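Local coordinates for protein fructosamine deglycase FrlB (Bacillus subtilis, PDB 3EUA) that catalyses the conversion of a range of fructosamine 6-phosphates into glucose 6-phosphate and a free amino acid, at residues R11-F16 with Y138-Q143; F30-C33 with I39-P42; D57-N62 with R67-L72; V78-H83 with P88-A93; A95-R98 with L103-A106. All coordinates share one frame; numbering follows the deposited sequence.

Contact 1 (R11-F16 with Y138-Q143); sequences REVQAF and YGVLYQ
Val13 reaches across with both of its methyls, each to a different residue of helix 137-153. CG1 lies 4.0 Å from CB of Gln143, and close also to that residue's carbonyl carbon, so it rests on the base of the side chain and the backbone beside it. CG2 meets CG1 of Val140 at 4.2 Å, one helical turn earlier. The first torsion of Val13 (chi1 166°) divides the work, setting CG1 anti to the backbone N and CG2 beside it, so that the pair straddles residues 140 and 143. The valine crosses the glutamine chain at about a right angle. The nearest CA pair is Val13 and Gln143, 7.2 Å apart.

Farther out, Gln143 is fixed at its polar end, where OE1 accepts a hydrogen bond from Asn10 N, just before helix 11-20, and NE2 makes a weak one with Ile134 O. On its far side helix 137-153 packs through Tyr138 and Tyr142 on helix 288-313.

Across the two segments the contact is therefore purely van der Waals, the glutamine contributing its methylene; the polar link between the helices runs through Asn10, which bonds both Gln143 OE1 and, through its own OD1, Val13 N.

Contact 2 (F30-C33 with I39-P42); sequences FVAC and IMYP
Selenomethionine Met40 leaves its backbone with CG beside the N (chi1 -73°) and is extended beyond CG, which carries its selenium and methyl obliquely across strand 27-32. Phe30 has its CG placed likewise beside its own backbone N (chi1 -65°), and both its CB and its ring atom CD1 meet Met40. The selenium SE of Met40 lies 3.6 Å from CB of Phe30 and equally 3.6 Å from the backbone N of Val31. It stands 5.4 Å from the centroid of the Phe30 ring and near the ring's edge, a Met-aromatic contact, with CG of Met40 4.1 Å from CD1 of Phe30. Beyond it, CE of Met40 ends 4.0 Å from CB of Ala32.

One extended chain thus spans the residues of the strand that point the same way, Phe30 and Ala32. In this parallel alpha/beta SIS domain the chain leaves strand 27-32, which sits between 55-60 and 76-82, passes through short helix 35-38 and reaches Met40 just before helix 41-50. Met40 packs on the face of the sheet that helix 137-153 also covers. Cys81 CB meets its methyl, Leu141 lies against CG, and Leu58 against the base of the chain.

Contact 3 (D57-N62 with R67-L72); sequences DLYSAN and RNPVQL
Tyr59 supplies the apolar contacts, its ring receiving two neighbours that come from the same side of the ring plane, one toward CE1 and the other toward CE2. CD of Arg67 approaches CE1 of Tyr59 at 3.6 Å, and CG of Pro69 approaches CE2 at 4.0 Å, both obliquely. Pro69 and the tyrosine slide past each other in opposite directions, whereas Arg67 crosses the tyrosine at about a right angle.

The flat groups overlap only at a margin. CE1 of Tyr59 lies over one face of the guanidinium, 3.7 Å from NE of Arg67, but the two planes are 39° apart, so this is a tilted contact and not a parallel stack. The arginine chain is extended as far as CD and then bends at chi3 (-70°), which folds the guanidinium back along the CE1 side of the ring.

The arrangement closes a strand-helix-loop unit of the SIS domain: strand 55-60 runs into helix 61-67, and the chain then returns beside the strand. Asn68, with positive phi, ends the helix, and a type I turn from Pro69 to Leu72 follows, closed by Leu72 N to Pro69 O at 3.0 Å.

The polar ends are bonded outside the two segments. Arg67 NE forms a salt bridge with Glu63 of helix 61-67. Arg67 NH1 and Tyr59 OH both bind OD2 of Asp48 of the second subunit, the former as a salt bridge, which probably helps to fix their relative placement. Asp57 adds another salt bridge, to Lys44 of the second subunit.

Contact 4 (V78-H83 with P88-A93); sequences VILCSH and PETVKA
Strand 78-82 and helix 88-93 run nearly antiparallel, their N-to-C directions 154° apart and their axes 8.6 Å apart at the closest approach. The backbones come nearest at Ser82 and Thr90, whose CA atoms are 6.9 Å apart.

Leu80 and Thr90 carry the contact. CD2 of Leu80 fits against the helix backbone, 3.6 Å from the carbonyl O of Thr90, and also meets CB of Ala93 at 3.8 Å. Its second torsion (chi2 103°) departs from the staggered values; with CG beside the backbone N, this puts CD2 between residues one turn apart on the helix. Thr90 answers with its methyl and not its hydroxyl. CG2, anti to the backbone N (chi1 of -54° leaves OG1 beside it), packs 4.0 Å from CB of Leu80 and lies 3.6 Å from Cys81 O. Ser82 adds a looser touch, its CB 4.4 Å from the same methyl.

Two polar atoms buried here, Cys81 O and Thr90 OG1, have no hydrogen-bond partner in the model. Ser82 turns its hydroxyl to Thr87 in the connection between strand and helix. In related SIS domains this turn, rich in serine and threonine, binds the sugar phosphate, so a similar role is probable here.

The pair forms the first half of the beta-alpha-beta unit 76-82, 88-99, 103-108. The strand lies between 27-32 and 103-108, and the helix packs beside helix 61-67 through Ala61 and Phe64, with helix 114-118 touching Val91.

Contact 5 (A95-R98 with L103-A106); sequences AFAR and LTIA
The guanidinium of Arg98 is the flat group of this contact, yet Thr104 meets the chain before that group begins: neither face nor edge of the guanidinium receives an atom of 103-106 at packing distance. OG1 of Thr104 instead lies 4.0 Å from CD of Arg98, the two side chains crossing at about a right angle. The arginine is stretched from CG to NE with CG anti to the backbone N (chi1 -166°), so its methylenes pass Thr104 and its charged end goes on to a hydrogen bond from NH1 to Glu118 O.

The threonine methyl makes the apolar part. CG2 of Thr104 sits 3.9 Å from CB of Ala97 and 4.0 Å from Arg98 N, packed against the helix between the two. With chi1 at 54°, OG1 stands between the backbone N and the carbonyl carbon, and the methyl takes the place beside the N. The hydroxyl is satisfied by Gln120 N.

Here the C-terminal end of helix 88-99 meets the start of strand 103-108, the second half of the beta-alpha-beta unit begun by strand 76-82. Ala97 also touches Val78 of that strand, while Leu103 and Ile105 turn to Phe16 of helix 11-20.

Contacts 2, 4 and 5 pack helices or their lead-in residues onto one parallel sheet, and contact 3 joins it through strand 55-60; contact 1 instead pairs two helices that lie against the sheet through Phe16 and Leu141. Contact 2 is the most central, 7 Å from the middle of the chain, while contact 5, its centre at 20 Å, includes an exposed arginine. Contacts 4 and 5 share helix 88-99, holding its opposite ends to neighbouring strands. Chemistry follows place: contacts 1, 2 and 4 are mainly apolar, though contact 4 buries two polar atoms, contact 5 adds an arginine stem, and contact 3, at the subunit interface, mixes ring packing with charge.

Contact 1 (R11-F16 with Y138-Q143)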
# COMPACT_ATOMS: atom_id res chain seq x y z
N ARG A 11 -9.50 29.63 -7.00
CA ARG A 11 -9.38 30.77 -6.05
C ARG A 11 -9.23 30.37 -4.60
O ARG A 11 -8.54 31.02 -3.82
CB ARG A 11 -10.53 31.76 -6.18
CG ARG A 11 -10.40 32.69 -7.37
CD ARG A 11 -11.42 33.82 -7.32
NE ARG A 11 -11.22 34.76 -8.44
CZ ARG A 11 -11.68 34.60 -9.68
NH1 ARG A 11 -11.42 35.53 -10.59
NH2 ARG A 11 -12.41 33.54 -10.02
N GLU A 12 -9.89 29.28 -4.22
CA GLU A 12 -9.81 28.80 -2.85
C GLU A 12 -8.40 28.26 -2.60
O GLU A 12 -7.85 28.42 -1.51
CB GLU A 12 -10.88 27.73 -2.63
CG GLU A 12 -12.35 28.15 -2.96
CD GLU A 12 -13.26 26.94 -3.29
OE1 GLU A 12 -14.38 26.87 -2.75
OE2 GLU A 12 -12.86 26.04 -4.08
N VAL A 13 -7.84 27.58 -3.59
CA VAL A 13 -6.48 27.05 -3.52
C VAL A 13 -5.50 28.24 -3.46
O VAL A 13 -4.57 28.23 -2.71
CB VAL A 13 -6.19 26.10 -4.74
CG1 VAL A 13 -4.70 25.81 -4.88
CG2 VAL A 13 -7.02 24.80 -4.60
N GLN A 14 -5.75 29.28 -4.24
CA GLN A 14 -4.87 30.45 -4.18
C GLN A 14 -4.85 31.07 -2.80
O GLN A 14 -3.81 31.46 -2.33
CB GLN A 14 -5.28 31.52 -5.19
CG GLN A 14 -5.15 31.11 -6.68
CD GLN A 14 -5.43 32.29 -7.60
OE1 GLN A 14 -5.02 33.42 -7.32
NE2 GLN A 14 -6.13 32.04 -8.70
N ALA A 15 -6.02 31.20 -2.17
CA ALA A 15 -6.11 31.78 -0.82
C ALA A 15 -5.32 30.92 0.15
O ALA A 15 -4.55 31.43 0.96
CB ALA A 15 -7.55 31.89 -0.37
N PHE A 16 -5.51 29.61 0.07
CA PHE A 16 -4.74 28.69 0.92
C PHE A 16 -3.23 28.88 0.73
O PHE A 16 -2.48 29.00 1.71
CB PHE A 16 -5.16 27.25 0.63
CG PHE A 16 -4.20 26.21 1.12
CD1 PHE A 16 -4.21 25.80 2.43
CD2 PHE A 16 -3.33 25.59 0.23
CE1 PHE A 16 -3.32 24.81 2.87
CE2 PHE A 16 -2.45 24.60 0.65
CZ PHE A 16 -2.44 24.22 1.97
N TYR A 138 -8.32 15.26 -9.53
CA TYR A 138 -6.88 15.14 -9.74
C TYR A 138 -6.20 16.50 -10.03
O TYR A 138 -5.04 16.75 -9.59
CB TYR A 138 -6.59 14.21 -10.89
CG TYR A 138 -6.62 12.71 -10.61
CD1 TYR A 138 -5.52 12.09 -10.05
CD2 TYR A 138 -7.69 11.93 -11.01
CE1 TYR A 138 -5.49 10.73 -9.82
CE2 TYR A 138 -7.68 10.53 -10.80
CZ TYR A 138 -6.58 9.94 -10.19
OH TYR A 138 -6.54 8.59 -9.97
N GLY A 139 -6.91 17.36 -10.77
CA GLY A 139 -6.37 18.69 -11.13
C GLY A 139 -6.17 19.57 -9.93
O GLY A 139 -5.09 20.11 -9.73
N VAL A 140 -7.22 19.68 -9.13
CA VAL A 140 -7.22 20.52 -7.93
C VAL A 140 -6.20 20.02 -6.93
O VAL A 140 -5.52 20.79 -6.29
CB VAL A 140 -8.65 20.61 -7.29
CG1 VAL A 140 -8.63 21.15 -5.87
CG2 VAL A 140 -9.61 21.44 -8.20
N LEU A 141 -6.08 18.70 -6.81
CA LEU A 141 -5.12 18.09 -5.89
C LEU A 141 -3.70 18.51 -6.28
O LEU A 141 -2.89 18.88 -5.42
CB LEU A 141 -5.26 16.57 -5.88
CG LEU A 141 -4.26 15.77 -5.02
CD1 LEU A 141 -4.07 16.43 -3.67
CD2 LEU A 141 -4.77 14.32 -4.88
N TYR A 142 -3.38 18.43 -7.56
CA TYR A 142 -2.07 18.88 -8.01
C TYR A 142 -1.85 20.41 -7.85
O TYR A 142 -0.73 20.85 -7.60
CB TYR A 142 -1.76 18.43 -9.45
CG TYR A 142 -1.17 17.04 -9.61
CD1 TYR A 142 -0.63 16.32 -8.53
CD2 TYR A 142 -0.91 16.55 -10.89
CE1 TYR A 142 -0.01 15.08 -8.72
CE2 TYR A 142 -0.28 15.29 -11.10
CZ TYR A 142 0.14 14.57 -10.01
OH TYR A 142 0.76 13.37 -10.19
N GLN A 143 -2.88 21.22 -8.02
CA GLN A 143 -2.72 22.65 -7.76
C GLN A 143 -2.24 22.85 -6.31
O GLN A 143 -1.29 23.62 -6.04
CB GLN A 143 -4.05 23.39 -7.97
CG GLN A 143 -4.60 23.40 -9.40
CD GLN A 143 -5.98 24.04 -9.48
OE1 GLN A 143 -6.25 25.01 -8.78
NE2 GLN A 143 -6.84 23.53 -10.36

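Contact 2 (F30-C33 with I39-P42)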
# COMPACT_ATOMS: atom_id res chain seq x y z
N PHE A 30 -1.84 12.55 3.43
CA PHE A 30 -2.87 12.37 2.42
C PHE A 30 -3.92 11.42 3.00
O PHE A 30 -3.67 10.24 3.16
CB PHE A 30 -2.27 11.78 1.17
CG PHE A 30 -1.28 12.69 0.52
CD1 PHE A 30 -1.72 13.81 -0.21
CD2 PHE A 30 0.09 12.43 0.63
CE1 PHE A 30 -0.79 14.64 -0.84
CE2 PHE A 30 1.00 13.25 0.04
CZ PHE A 30 0.56 14.36 -0.72
N VAL A 31 -5.09 11.95 3.34
CA VAL A 31 -6.10 11.16 4.05
C VAL A 31 -7.47 11.15 3.39
O VAL A 31 -8.13 12.19 3.23
CB VAL A 31 -6.25 11.70 5.51
CG1 VAL A 31 -7.15 10.82 6.33
CG2 VAL A 31 -4.88 11.81 6.20
N ALA A 32 -7.93 9.97 3.04
CA ALA A 32 -9.24 9.82 2.40
C ALA A 32 -9.60 8.35 2.41
O ALA A 32 -8.85 7.55 2.96
CB ALA A 32 -9.18 10.34 0.96
N CYS A 33 -10.72 7.99 1.77
CA CYS A 33 -11.14 6.62 1.66
C CYS A 33 -11.39 6.16 0.23
O CYS A 33 -11.88 6.92 -0.60
CB CYS A 33 -12.44 6.37 2.44
SG CYS A 33 -12.32 6.66 4.21
N ILE A 39 -6.74 8.59 -5.58
CA ILE A 39 -6.31 9.75 -6.36
C ILE A 39 -5.09 10.45 -5.76
O ILE A 39 -4.49 11.29 -6.41
CB ILE A 39 -7.42 10.81 -6.60
CG1 ILE A 39 -7.68 11.68 -5.35
CG2 ILE A 39 -8.69 10.17 -7.19
CD1 ILE A 39 -8.48 12.96 -5.71
N MSE A 40 -4.75 10.13 -4.52
CA MSE A 40 -3.60 10.76 -3.87
C MSE A 40 -2.26 10.07 -4.04
O MSE A 40 -1.21 10.61 -3.65
CB MSE A 40 -3.87 10.92 -2.38
CG MSE A 40 -4.89 12.03 -2.09
SE MSE A 40 -5.51 12.02 -0.28
CE MSE A 40 -6.94 13.25 -0.59
N TYR A 41 -2.26 8.87 -4.63
CA TYR A 41 -1.04 8.12 -4.79
C TYR A 41 -0.02 8.87 -5.65
O TYR A 41 1.17 8.90 -5.31
CB TYR A 41 -1.30 6.71 -5.34
CG TYR A 41 -1.86 5.74 -4.31
CD1 TYR A 41 -3.01 6.02 -3.59
CD2 TYR A 41 -1.30 4.51 -4.13
CE1 TYR A 41 -3.53 5.11 -2.68
CE2 TYR A 41 -1.82 3.58 -3.23
CZ TYR A 41 -2.93 3.89 -2.51
OH TYR A 41 -3.46 2.99 -1.61
N PRO A 42 -0.45 9.48 -6.76
CA PRO A 42 0.48 10.27 -7.57
C PRO A 42 1.10 11.44 -6.78
O PRO A 42 2.26 11.77 -6.94
CB PRO A 42 -0.41 10.81 -8.68
CG PRO A 42 -1.55 9.93 -8.71
CD PRO A 42 -1.78 9.41 -7.38

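Contact 3 (D57-N62 with R67-L72)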
# COMPACT_ATOMS: atom_id res chain seq x y z
N ASP A 57 3.03 11.02 4.11
CA ASP A 57 2.43 9.73 4.41
C ASP A 57 1.00 9.71 3.84
O ASP A 57 0.39 10.76 3.62
CB ASP A 57 2.44 9.40 5.91
CG ASP A 57 3.79 8.94 6.42
OD1 ASP A 57 4.27 7.88 5.98
OD2 ASP A 57 4.35 9.59 7.32
N LEU A 58 0.50 8.52 3.56
CA LEU A 58 -0.82 8.34 2.99
C LEU A 58 -1.53 7.25 3.71
O LEU A 58 -0.98 6.17 3.90
CB LEU A 58 -0.68 7.97 1.52
CG LEU A 58 -1.93 7.84 0.64
CD1 LEU A 58 -1.60 8.20 -0.77
CD2 LEU A 58 -2.54 6.45 0.65
N TYR A 59 -2.76 7.51 4.13
CA TYR A 59 -3.55 6.50 4.85
C TYR A 59 -5.00 6.60 4.51
O TYR A 59 -5.48 7.66 4.12
CB TYR A 59 -3.50 6.69 6.38
CG TYR A 59 -2.11 6.76 6.97
CD1 TYR A 59 -1.36 5.62 7.16
CD2 TYR A 59 -1.56 7.99 7.35
CE1 TYR A 59 -0.06 5.70 7.68
CE2 TYR A 59 -0.29 8.07 7.90
CZ TYR A 59 0.46 6.93 8.05
OH TYR A 59 1.76 7.00 8.56
N SER A 60 -5.69 5.48 4.66
CA SER A 60 -7.13 5.44 4.55
C SER A 60 -7.57 6.21 5.81
O SER A 60 -6.86 6.18 6.81
CB SER A 60 -7.64 4.00 4.57
OG SER A 60 -9.04 3.96 4.37
N ALA A 61 -8.69 6.92 5.76
CA ALA A 61 -9.07 7.82 6.89
C ALA A 61 -9.19 7.19 8.26
O ALA A 61 -8.77 7.78 9.25
CB ALA A 61 -10.35 8.56 6.57
N ASN A 62 -9.78 6.00 8.35
CA ASN A 62 -9.96 5.41 9.67
C ASN A 62 -8.63 4.83 10.17
O ASN A 62 -8.37 4.82 11.37
CB ASN A 62 -11.10 4.37 9.67
CG ASN A 62 -12.03 4.57 10.83
OD1 ASN A 62 -11.90 5.55 11.57
ND2 ASN A 62 -13.04 3.69 10.97
N ARG A 67 -4.27 4.72 13.81
CA ARG A 67 -2.81 4.61 13.86
C ARG A 67 -2.25 5.83 14.61
O ARG A 67 -1.21 5.73 15.28
CB ARG A 67 -2.23 4.50 12.47
CG ARG A 67 -0.69 4.30 12.39
CD ARG A 67 -0.27 4.27 10.94
NE ARG A 67 -0.72 3.06 10.23
CZ ARG A 67 0.08 2.19 9.61
NH1 ARG A 67 1.40 2.42 9.47
NH2 ARG A 67 -0.46 1.13 9.01
N ASN A 68 -2.93 6.97 14.50
CA ASN A 68 -2.61 8.19 15.25
C ASN A 68 -1.11 8.51 15.20
O ASN A 68 -0.42 8.42 16.22
CB ASN A 68 -3.13 7.98 16.68
CG ASN A 68 -2.97 9.18 17.56
OD1 ASN A 68 -3.00 10.31 17.10
ND2 ASN A 68 -2.79 8.95 18.86
N PRO A 69 -0.59 8.87 14.01
CA PRO A 69 0.84 9.11 13.87
C PRO A 69 1.35 10.10 14.89
O PRO A 69 0.78 11.18 15.01
CB PRO A 69 0.97 9.67 12.47
CG PRO A 69 -0.20 9.14 11.74
CD PRO A 69 -1.30 9.09 12.73
N VAL A 70 2.40 9.71 15.61
CA VAL A 70 2.95 10.58 16.66
C VAL A 70 3.49 11.91 16.11
O VAL A 70 3.52 12.91 16.83
CB VAL A 70 4.01 9.85 17.56
CG1 VAL A 70 5.22 9.47 16.79
CG2 VAL A 70 4.44 10.74 18.69
N GLN A 71 3.86 11.95 14.83
CA GLN A 71 4.37 13.17 14.23
C GLN A 71 3.25 14.11 13.75
O GLN A 71 3.55 15.16 13.22
CB GLN A 71 5.33 12.82 13.09
CG GLN A 71 6.64 12.22 13.62
CD GLN A 71 7.55 11.74 12.52
OE1 GLN A 71 7.54 12.26 11.42
NE2 GLN A 71 8.35 10.73 12.81
N LEU A 72 1.98 13.72 13.91
CA LEU A 72 0.86 14.59 13.54
C LEU A 72 0.75 15.71 14.56
O LEU A 72 0.61 15.45 15.75
CB LEU A 72 -0.47 13.82 13.53
CG LEU A 72 -1.76 14.61 13.24
CD1 LEU A 72 -1.70 15.26 11.91
CD2 LEU A 72 -2.99 13.68 13.34

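Contact 4 (V78-H83 with P88-A93)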
# COMPACT_ATOMS: atom_id res chain seq x y z
N VAL A 78 -2.64 18.39 6.46
CA VAL A 78 -3.42 17.19 6.15
C VAL A 78 -4.34 17.54 4.98
O VAL A 78 -5.08 18.50 5.04
CB VAL A 78 -4.17 16.67 7.38
CG1 VAL A 78 -4.98 15.42 7.06
CG2 VAL A 78 -3.17 16.34 8.52
N ILE A 79 -4.24 16.79 3.90
CA ILE A 79 -5.03 17.01 2.72
C ILE A 79 -6.06 15.88 2.68
O ILE A 79 -5.67 14.70 2.66
CB ILE A 79 -4.19 16.97 1.44
CG1 ILE A 79 -3.12 18.07 1.44
CG2 ILE A 79 -5.10 17.13 0.19
CD1 ILE A 79 -2.16 17.99 0.30
N LEU A 80 -7.34 16.26 2.71
CA LEU A 80 -8.43 15.29 2.69
C LEU A 80 -9.31 15.43 1.45
O LEU A 80 -9.37 16.50 0.82
CB LEU A 80 -9.28 15.38 3.97
CG LEU A 80 -8.48 15.35 5.28
CD1 LEU A 80 -8.34 16.76 5.91
CD2 LEU A 80 -9.13 14.40 6.24
N CYS A 81 -9.99 14.35 1.09
CA CYS A 81 -10.88 14.38 -0.05
C CYS A 81 -12.07 13.46 0.17
O CYS A 81 -11.92 12.35 0.67
CB CYS A 81 -10.14 13.98 -1.31
SG CYS A 81 -11.19 14.10 -2.76
N SER A 82 -13.24 13.94 -0.21
CA SER A 82 -14.50 13.21 -0.17
C SER A 82 -15.40 13.85 -1.20
O SER A 82 -15.69 15.04 -1.09
CB SER A 82 -15.18 13.29 1.19
OG SER A 82 -16.47 12.65 1.14
N HIS A 83 -15.92 13.07 -2.12
CA HIS A 83 -16.77 13.63 -3.15
C HIS A 83 -18.03 14.28 -2.58
O HIS A 83 -18.28 15.46 -2.74
CB HIS A 83 -17.10 12.52 -4.13
CG HIS A 83 -17.85 13.00 -5.31
ND1 HIS A 83 -17.22 13.64 -6.36
CD2 HIS A 83 -19.16 12.99 -5.60
CE1 HIS A 83 -18.13 13.97 -7.26
NE2 HIS A 83 -19.31 13.58 -6.83
N PRO A 88 -18.10 9.49 6.56
CA PRO A 88 -17.90 9.77 7.99
C PRO A 88 -16.49 9.67 8.51
O PRO A 88 -16.12 10.47 9.38
CB PRO A 88 -18.81 8.74 8.68
CG PRO A 88 -19.77 8.37 7.65
CD PRO A 88 -19.04 8.37 6.37
N GLU A 89 -15.70 8.73 7.98
CA GLU A 89 -14.32 8.56 8.44
C GLU A 89 -13.43 9.75 8.03
O GLU A 89 -12.52 10.16 8.75
CB GLU A 89 -13.67 7.28 7.91
CG GLU A 89 -14.40 6.01 8.22
CD GLU A 89 -15.38 5.59 7.13
OE1 GLU A 89 -16.24 6.37 6.68
OE2 GLU A 89 -15.25 4.42 6.73
N THR A 90 -13.69 10.28 6.84
CA THR A 90 -12.91 11.41 6.35
C THR A 90 -13.29 12.68 7.11
O THR A 90 -12.43 13.49 7.47
CB THR A 90 -13.05 11.53 4.84
OG1 THR A 90 -12.71 10.26 4.28
CG2 THR A 90 -12.10 12.59 4.27
N VAL A 91 -14.59 12.82 7.42
CA VAL A 91 -15.07 13.94 8.20
C VAL A 91 -14.40 13.90 9.58
O VAL A 91 -13.86 14.90 10.05
CB VAL A 91 -16.60 13.90 8.36
CG1 VAL A 91 -17.09 14.92 9.42
CG2 VAL A 91 -17.30 14.12 7.02
N LYS A 92 -14.42 12.73 10.21
CA LYS A 92 -13.81 12.57 11.52
C LYS A 92 -12.31 12.78 11.43
O LYS A 92 -11.73 13.38 12.31
CB LYS A 92 -14.16 11.23 12.18
N ALA A 93 -11.65 12.31 10.37
CA ALA A 93 -10.20 12.52 10.22
C ALA A 93 -9.85 14.01 10.17
O ALA A 93 -8.81 14.41 10.72
CB ALA A 93 -9.63 11.80 8.99

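Contact 5 (A95-R98 with L103-A106)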
# COMPACT_ATOMS: atom_id res chain seq x y z
N ALA A 95 -11.57 16.51 11.57
CA ALA A 95 -11.74 17.03 12.94
C ALA A 95 -10.59 16.58 13.83
O ALA A 95 -10.06 17.37 14.62
CB ALA A 95 -13.08 16.57 13.53
N PHE A 96 -10.20 15.33 13.70
CA PHE A 96 -9.09 14.76 14.45
C PHE A 96 -7.78 15.51 14.21
O PHE A 96 -7.10 15.88 15.17
CB PHE A 96 -8.93 13.28 14.06
CG PHE A 96 -7.79 12.60 14.72
CD1 PHE A 96 -7.86 12.27 16.06
CD2 PHE A 96 -6.67 12.27 14.02
CE1 PHE A 96 -6.81 11.62 16.68
CE2 PHE A 96 -5.63 11.62 14.65
CZ PHE A 96 -5.70 11.31 15.95
N ALA A 97 -7.44 15.72 12.94
CA ALA A 97 -6.22 16.43 12.56
C ALA A 97 -6.27 17.88 13.02
O ALA A 97 -5.30 18.38 13.60
CB ALA A 97 -5.99 16.35 11.05
N ARG A 98 -7.40 18.54 12.81
CA ARG A 98 -7.53 19.94 13.22
C ARG A 98 -7.40 20.06 14.74
O ARG A 98 -6.76 21.00 15.22
CB ARG A 98 -8.83 20.54 12.72
CG ARG A 98 -8.88 22.06 12.81
CD ARG A 98 -10.00 22.63 11.94
NE ARG A 98 -10.00 24.09 11.93
CZ ARG A 98 -10.88 24.86 11.29
NH1 ARG A 98 -11.88 24.33 10.60
NH2 ARG A 98 -10.77 26.19 11.37
N LEU A 103 -2.83 21.89 9.99
CA LEU A 103 -3.43 22.71 8.97
C LEU A 103 -4.18 21.71 8.09
O LEU A 103 -3.61 20.72 7.64
CB LEU A 103 -2.35 23.42 8.15
CG LEU A 103 -2.77 24.26 6.94
CD1 LEU A 103 -3.70 25.39 7.35
CD2 LEU A 103 -1.50 24.78 6.26
N THR A 104 -5.47 21.96 7.86
CA THR A 104 -6.30 21.05 7.08
C THR A 104 -6.92 21.69 5.87
O THR A 104 -7.46 22.80 5.94
CB THR A 104 -7.46 20.46 7.95
OG1 THR A 104 -8.22 21.50 8.55
CG2 THR A 104 -6.92 19.55 9.02
N ILE A 105 -6.86 20.96 4.76
CA ILE A 105 -7.48 21.40 3.53
C ILE A 105 -8.26 20.20 2.98
O ILE A 105 -7.70 19.13 2.83
CB ILE A 105 -6.47 21.93 2.52
CG1 ILE A 105 -7.22 22.36 1.25
CG2 ILE A 105 -5.40 20.85 2.24
CD1 ILE A 105 -6.47 23.30 0.31
N ALA A 106 -9.54 20.40 2.71
CA ALA A 106 -10.39 19.37 2.20
C ALA A 106 -10.84 19.69 0.79
O ALA A 106 -11.18 20.85 0.50
CB ALA A 106 -11.62 19.21 3.13